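Local coordinates for putative secreted protein (Pseudomonas aeruginosa, PDB 3NPD) that is of unknown function but belongs to a Pseudomonas family of putative quorum-sensing-regulated virulence factors and is probably secreted, at residues A[10-21]-A[36-44]. Sequence-based numbering, arbitrary orientation. Where two conformers were deposited one is given.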
ATOM      1  N   SER A  10      -8.799  12.774   1.586  1.00 13.55           N
ATOM      2  CA  SER A  10      -9.005  11.503   2.291  1.00 15.51           C
ATOM      3  C   SER A  10     -10.293  10.810   1.833  1.00 14.14           C
ATOM      4  O   SER A  10     -10.283   9.605   1.558  1.00 17.15           O
ATOM      5  CB  SER A  10      -9.054  11.688   3.795  1.00 16.36           C
ATOM      6  OG  SER A  10      -7.866  12.263   4.231  1.00 22.05           O
ATOM      7  N   LYS A  11     -11.361  11.589   1.675  1.00 16.24           N
ATOM      8  CA  LYS A  11     -12.642  11.071   1.140  1.00 18.17           C
ATOM      9  C   LYS A  11     -12.534  10.514  -0.283  1.00 16.29           C
ATOM     10  O   LYS A  11     -13.131   9.490  -0.581  1.00 17.86           O
ATOM     11  CB  LYS A  11     -13.751  12.121   1.229  1.00 19.83           C
ATOM     12  CG  LYS A  11     -14.130  12.417   2.671  1.00 30.13           C
ATOM     13  CD  LYS A  11     -15.098  11.334   3.175  1.00 38.25           C
ATOM     14  CE  LYS A  11     -14.820  10.912   4.566  1.00 46.61           C
ATOM     15  NZ  LYS A  11     -15.872   9.913   4.943  1.00 49.76           N
HETATM   16  N   MSE A  12     -11.779  11.183  -1.132  1.00 16.19           N
HETATM   17  CA  MSE A  12     -11.480  10.704  -2.495  1.00 18.57           C
HETATM   18  C   MSE A  12     -10.693   9.394  -2.437  1.00 14.34           C
HETATM   19  O   MSE A  12     -10.991   8.447  -3.178  1.00 17.43           O
HETATM   20  CB  MSE A  12     -10.716  11.770  -3.285  1.00 18.56           C
HETATM   21  CG  MSE A  12     -11.557  13.069  -3.435  1.00 16.27           C
HETATM   22 SE   MSE A  12     -10.544  14.580  -3.973  0.75 19.75          SE
HETATM   23  CE  MSE A  12      -9.628  13.857  -5.535  1.00 20.40           C
ATOM     24  N   LEU A  13      -9.683   9.339  -1.563  1.00 13.43           N
ATOM     25  CA  LEU A  13      -8.918   8.114  -1.348  1.00 10.84           C
ATOM     26  C   LEU A  13      -9.790   6.965  -0.801  1.00 15.81           C
ATOM     27  O   LEU A  13      -9.610   5.835  -1.201  1.00 14.85           O
ATOM     28  CB  LEU A  13      -7.724   8.365  -0.434  1.00 12.31           C
ATOM     29  CG  LEU A  13      -6.647   9.320  -0.993  1.00 14.12           C
ATOM     30  CD1 LEU A  13      -5.543   9.511   0.081  1.00 13.59           C
ATOM     31  CD2 LEU A  13      -6.090   8.819  -2.326  1.00 15.87           C
ATOM     32  N   GLU A  14     -10.736   7.272   0.084  1.00 17.18           N
ATOM     33  CA  GLU A  14     -11.686   6.273   0.609  1.00 17.44           C
ATOM     34  C   GLU A  14     -12.530   5.652  -0.511  1.00 17.44           C
ATOM     35  O   GLU A  14     -12.784   4.445  -0.493  1.00 15.92           O
ATOM     36  CB  GLU A  14     -12.612   6.889   1.683  1.00 20.05           C
ATOM     37  CG  GLU A  14     -11.930   6.947   3.028  1.00 26.85           C
ATOM     38  CD  GLU A  14     -12.707   7.637   4.116  1.00 45.97           C
ATOM     39  OE1 GLU A  14     -13.909   7.937   3.923  1.00 46.30           O
ATOM     40  OE2 GLU A  14     -12.088   7.865   5.181  1.00 47.19           O
ATOM     41  N   LYS A  15     -12.919   6.451  -1.513  1.00 14.91           N
ATOM     42  CA  LYS A  15     -13.660   5.902  -2.657  1.00 16.87           C
ATOM     43  C   LYS A  15     -12.787   4.877  -3.360  1.00 16.21           C
ATOM     44  O   LYS A  15     -13.264   3.800  -3.693  1.00 16.88           O
ATOM     45  CB  LYS A  15     -14.104   6.946  -3.716  1.00 20.12           C
ATOM     46  CG  LYS A  15     -15.095   7.976  -3.263  1.00 28.19           C
ATOM     47  CD  LYS A  15     -15.824   8.587  -4.502  1.00 36.99           C
ATOM     48  N   VAL A  16     -11.524   5.245  -3.641  1.00 13.56           N
ATOM     49  CA  VAL A  16     -10.564   4.296  -4.251  1.00 14.67           C
ATOM     50  C   VAL A  16     -10.358   3.052  -3.370  1.00 12.93           C
ATOM     51  O   VAL A  16     -10.333   1.942  -3.861  1.00 14.15           O
ATOM     52  CB  VAL A  16      -9.222   4.963  -4.599  1.00 16.07           C
ATOM     53  CG1 VAL A  16      -8.211   3.959  -5.141  1.00 16.99           C
ATOM     54  CG2 VAL A  16      -9.475   6.079  -5.662  1.00 20.15           C
ATOM     55  N   ALA A  17     -10.168   3.253  -2.079  1.00 14.81           N
ATOM     56  CA  ALA A  17     -10.037   2.137  -1.133  1.00 13.65           C
ATOM     57  C   ALA A  17     -11.218   1.150  -1.149  1.00 16.07           C
ATOM     58  O   ALA A  17     -11.002  -0.049  -1.257  1.00 14.76           O
ATOM     59  CB  ALA A  17      -9.779   2.639   0.262  1.00 12.37           C
ATOM     60  N   LYS A  18     -12.438   1.677  -1.183  1.00 16.07           N
ATOM     61  CA  LYS A  18     -13.637   0.847  -1.245  1.00 18.16           C
ATOM     62  C   LYS A  18     -13.707   0.028  -2.531  1.00 16.58           C
ATOM     63  O   LYS A  18     -13.935  -1.183  -2.462  1.00 16.63           O
ATOM     64  CB  LYS A  18     -14.913   1.669  -1.044  1.00 22.12           C
ATOM     65  CG  LYS A  18     -15.215   2.017   0.395  1.00 30.87           C
ATOM     66  CD  LYS A  18     -16.482   2.875   0.496  1.00 38.24           C
ATOM     67  N   GLU A  19     -13.517   0.658  -3.699  1.00 14.12           N
ATOM     68  CA  GLU A  19     -13.592  -0.080  -4.970  0.50 15.93           C
ATOM     69  C   GLU A  19     -12.463  -1.122  -5.065  1.00 15.10           C
ATOM     70  O   GLU A  19     -12.701  -2.250  -5.497  1.00 17.57           O
ATOM     71  CB  GLU A  19     -13.622   0.843  -6.193  0.50 16.85           C
ATOM     72  CG  GLU A  19     -12.403   1.675  -6.403  0.50 19.51           C
ATOM     73  CD  GLU A  19     -12.529   2.624  -7.576  0.50 27.16           C
ATOM     74  OE1 GLU A  19     -12.567   2.153  -8.735  0.50 29.78           O
ATOM     75  OE2 GLU A  19     -12.546   3.856  -7.329  0.50 36.70           O
ATOM     76  N   SER A  20     -11.252  -0.743  -4.635  1.00 13.83           N
ATOM     77  CA  SER A  20     -10.100  -1.608  -4.705  1.00 16.11           C
ATOM     78  C   SER A  20     -10.151  -2.785  -3.710  1.00 15.91           C
ATOM     79  O   SER A  20      -9.445  -3.788  -3.927  1.00 20.05           O
ATOM     80  CB  SER A  20      -8.828  -0.789  -4.495  1.00 16.69           C
ATOM     81  OG  SER A  20      -8.716   0.206  -5.514  1.00 18.84           O
ATOM     82  N   SER A  21     -10.948  -2.661  -2.649  1.00 15.67           N
ATOM     83  CA  SER A  21     -11.108  -3.734  -1.645  1.00 16.08           C
ATOM     84  C   SER A  21     -12.127  -4.829  -2.032  1.00 15.96           C
ATOM     85  O   SER A  21     -12.186  -5.878  -1.384  1.00 16.46           O
ATOM     86  CB  SER A  21     -11.427  -3.131  -0.287  1.00 15.95           C
ATOM     87  OG  SER A  21     -10.365  -2.268   0.139  1.00 15.39           O
ATOM     88  N   GLY A  36      -6.815  -5.823   1.106  1.00 16.25           N
ATOM     89  CA  GLY A  36      -7.590  -4.638   0.731  1.00 15.33           C
ATOM     90  C   GLY A  36      -6.943  -3.373   1.237  1.00 12.66           C
ATOM     91  O   GLY A  36      -5.746  -3.346   1.540  1.00 14.05           O
ATOM     92  N   TYR A  37      -7.751  -2.318   1.294  1.00 14.04           N
ATOM     93  CA  TYR A  37      -7.280  -0.964   1.484  1.00 13.36           C
ATOM     94  C   TYR A  37      -8.027  -0.193   2.535  1.00 14.42           C
ATOM     95  O   TYR A  37      -9.229  -0.406   2.732  1.00 16.43           O
ATOM     96  CB  TYR A  37      -7.456  -0.193   0.172  1.00 15.38           C
ATOM     97  CG  TYR A  37      -6.679  -0.791  -0.963  1.00 14.65           C
ATOM     98  CD1 TYR A  37      -7.152  -1.908  -1.637  1.00 15.86           C
ATOM     99  CD2 TYR A  37      -5.483  -0.185  -1.429  1.00 16.77           C
ATOM    100  CE1 TYR A  37      -6.402  -2.490  -2.698  1.00 18.87           C
ATOM    101  CE2 TYR A  37      -4.778  -0.708  -2.519  1.00 19.54           C
ATOM    102  CZ  TYR A  37      -5.223  -1.864  -3.141  1.00 18.17           C
ATOM    103  OH  TYR A  37      -4.533  -2.408  -4.218  1.00 19.35           O
ATOM    104  N   THR A  38      -7.301   0.671   3.232  1.00 13.52           N
ATOM    105  CA  THR A  38      -7.851   1.664   4.159  1.00 14.23           C
ATOM    106  C   THR A  38      -7.173   3.008   3.873  1.00 14.06           C
ATOM    107  O   THR A  38      -6.219   3.079   3.081  1.00 14.56           O
ATOM    108  CB  THR A  38      -7.694   1.293   5.647  1.00 15.04           C
ATOM    109  OG1 THR A  38      -6.305   1.310   5.998  1.00 15.68           O
ATOM    110  CG2 THR A  38      -8.337  -0.074   6.005  1.00 17.66           C
ATOM    111  N   VAL A  39      -7.667   4.061   4.506  1.00 13.91           N
ATOM    112  CA  VAL A  39      -7.121   5.394   4.338  1.00 12.74           C
ATOM    113  C   VAL A  39      -6.837   5.987   5.723  1.00 14.95           C
ATOM    114  O   VAL A  39      -7.660   5.866   6.669  1.00 15.48           O
ATOM    115  CB  VAL A  39      -8.110   6.296   3.555  1.00 14.51           C
ATOM    116  CG1 VAL A  39      -7.596   7.749   3.526  1.00 14.59           C
ATOM    117  CG2 VAL A  39      -8.297   5.765   2.119  1.00 13.89           C
ATOM    118  N   GLU A  40      -5.654   6.560   5.849  1.00 15.53           N
ATOM    119  CA  GLU A  40      -5.256   7.334   7.063  1.00 13.24           C
ATOM    120  C   GLU A  40      -4.695   8.632   6.544  1.00 16.21           C
ATOM    121  O   GLU A  40      -3.603   8.680   6.008  1.00 17.33           O
ATOM    122  CB  GLU A  40      -4.245   6.591   7.913  1.00 18.18           C
ATOM    123  CG  GLU A  40      -4.761   5.311   8.511  1.00 19.53           C
ATOM    124  CD  GLU A  40      -5.816   5.470   9.597  1.00 33.42           C
ATOM    125  OE1 GLU A  40      -5.907   6.553  10.264  1.00 33.41           O
ATOM    126  OE2 GLU A  40      -6.549   4.476   9.795  1.00 33.98           O
ATOM    127  N   GLY A  41      -5.471   9.705   6.688  1.00 17.35           N
ATOM    128  CA  GLY A  41      -5.040  11.007   6.199  1.00 16.41           C
ATOM    129  C   GLY A  41      -4.885  11.014   4.683  1.00 16.08           C
ATOM    130  O   GLY A  41      -5.823  10.647   3.954  1.00 16.00           O
ATOM    131  N   ASN A  42      -3.671  11.340   4.235  1.00 15.65           N
ATOM    132  CA  ASN A  42      -3.336  11.365   2.813  1.00 15.14           C
ATOM    133  C   ASN A  42      -2.758  10.024   2.289  1.00 12.89           C
ATOM    134  O   ASN A  42      -2.330   9.969   1.146  1.00 14.72           O
ATOM    135  CB  ASN A  42      -2.401  12.539   2.451  1.00 17.88           C
ATOM    136  CG  ASN A  42      -1.030  12.420   3.084  1.00 23.05           C
ATOM    137  OD1 ASN A  42      -0.817  11.597   3.986  1.00 18.22           O
ATOM    138  ND2 ASN A  42      -0.109  13.244   2.645  1.00 28.03           N
ATOM    139  N   GLN A  43      -2.762   8.971   3.107  1.00 12.41           N
ATOM    140  CA  GLN A  43      -2.233   7.680   2.747  1.00 14.18           C
ATOM    141  C   GLN A  43      -3.343   6.715   2.373  1.00 15.87           C
ATOM    142  O   GLN A  43      -4.267   6.478   3.155  1.00 15.47           O
ATOM    143  CB  GLN A  43      -1.455   7.036   3.903  1.00 16.06           C
ATOM    144  CG  GLN A  43      -0.204   7.772   4.229  1.00 15.60           C
ATOM    145  CD  GLN A  43       0.608   7.143   5.330  1.00 23.10           C
ATOM    146  OE1 GLN A  43       0.851   5.937   5.359  1.00 15.18           O
ATOM    147  NE2 GLN A  43       1.076   7.985   6.225  1.00 24.78           N
ATOM    148  N   LEU A  44      -3.239   6.165   1.173  1.00 13.10           N
ATOM    149  CA  LEU A  44      -4.015   4.996   0.738  1.00 12.76           C
ATOM    150  C   LEU A  44      -3.149   3.779   1.063  1.00 13.16           C
ATOM    151  O   LEU A  44      -2.066   3.624   0.495  1.00 14.22           O
ATOM    152  CB  LEU A  44      -4.295   5.063  -0.774  1.00 13.79           C
ATOM    153  CG  LEU A  44      -5.030   3.872  -1.389  1.00 16.63           C
ATOM    154  CD1 LEU A  44      -6.419   3.680  -0.725  1.00 14.16           C
ATOM    155  CD2 LEU A  44      -5.144   4.012  -2.935  1.00 14.19           C
TER
HETATM  156  O   HOH W   1      -5.925  -0.211  -6.509  1.00 39.09           O
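S10 and S21 bond through their hydroxyls to the backbone of 36-44, S10 at the turn and S21 at strand residue Y37. S10 OG lies 2.6 Å from G41 O as its donor, approaching from above the carbonyl plane, with D6 O, one turn earlier in the helix, competing for the same proton. S21 OG accepts the backbone N-H of Y37 at 2.9 Å, bent to 149° at the hydrogen, while donating to A17 O; the hydroxyl therefore links a helix carbonyl to a strand amide. A first torsion of -60° sets S21 OG beside its own backbone N, where it reaches back to A17 O; the same oxygen lies at the edge of the Y37 ring, in its plane. S20 CB meets one face of that ring in a CH-pi contact, 3.8 Å from the centroid and offset toward the rim.

The N-terminal helix packs along the hairpin of strands 32-40 and 43-50, which turns through a type II' turn from E40 to Q43; the axes of segments 10-21 and 36-40 run nearly antiparallel (165°), 6.7 Å apart at closest approach.

Apolar packing occupies the middle. V39 CG2 reaches L13 CB at 3.7 Å, and its CB meets E14 CG, the two side chains crossing at about a right angle. A17 CB touches Y37 CB, V39 CG2 and L44 CD1, whereas the other L44 methyl, CD2, meets V16 CG1 at 3.8 Å. L82 of helix 77-83 packs on L13, V16 and L44.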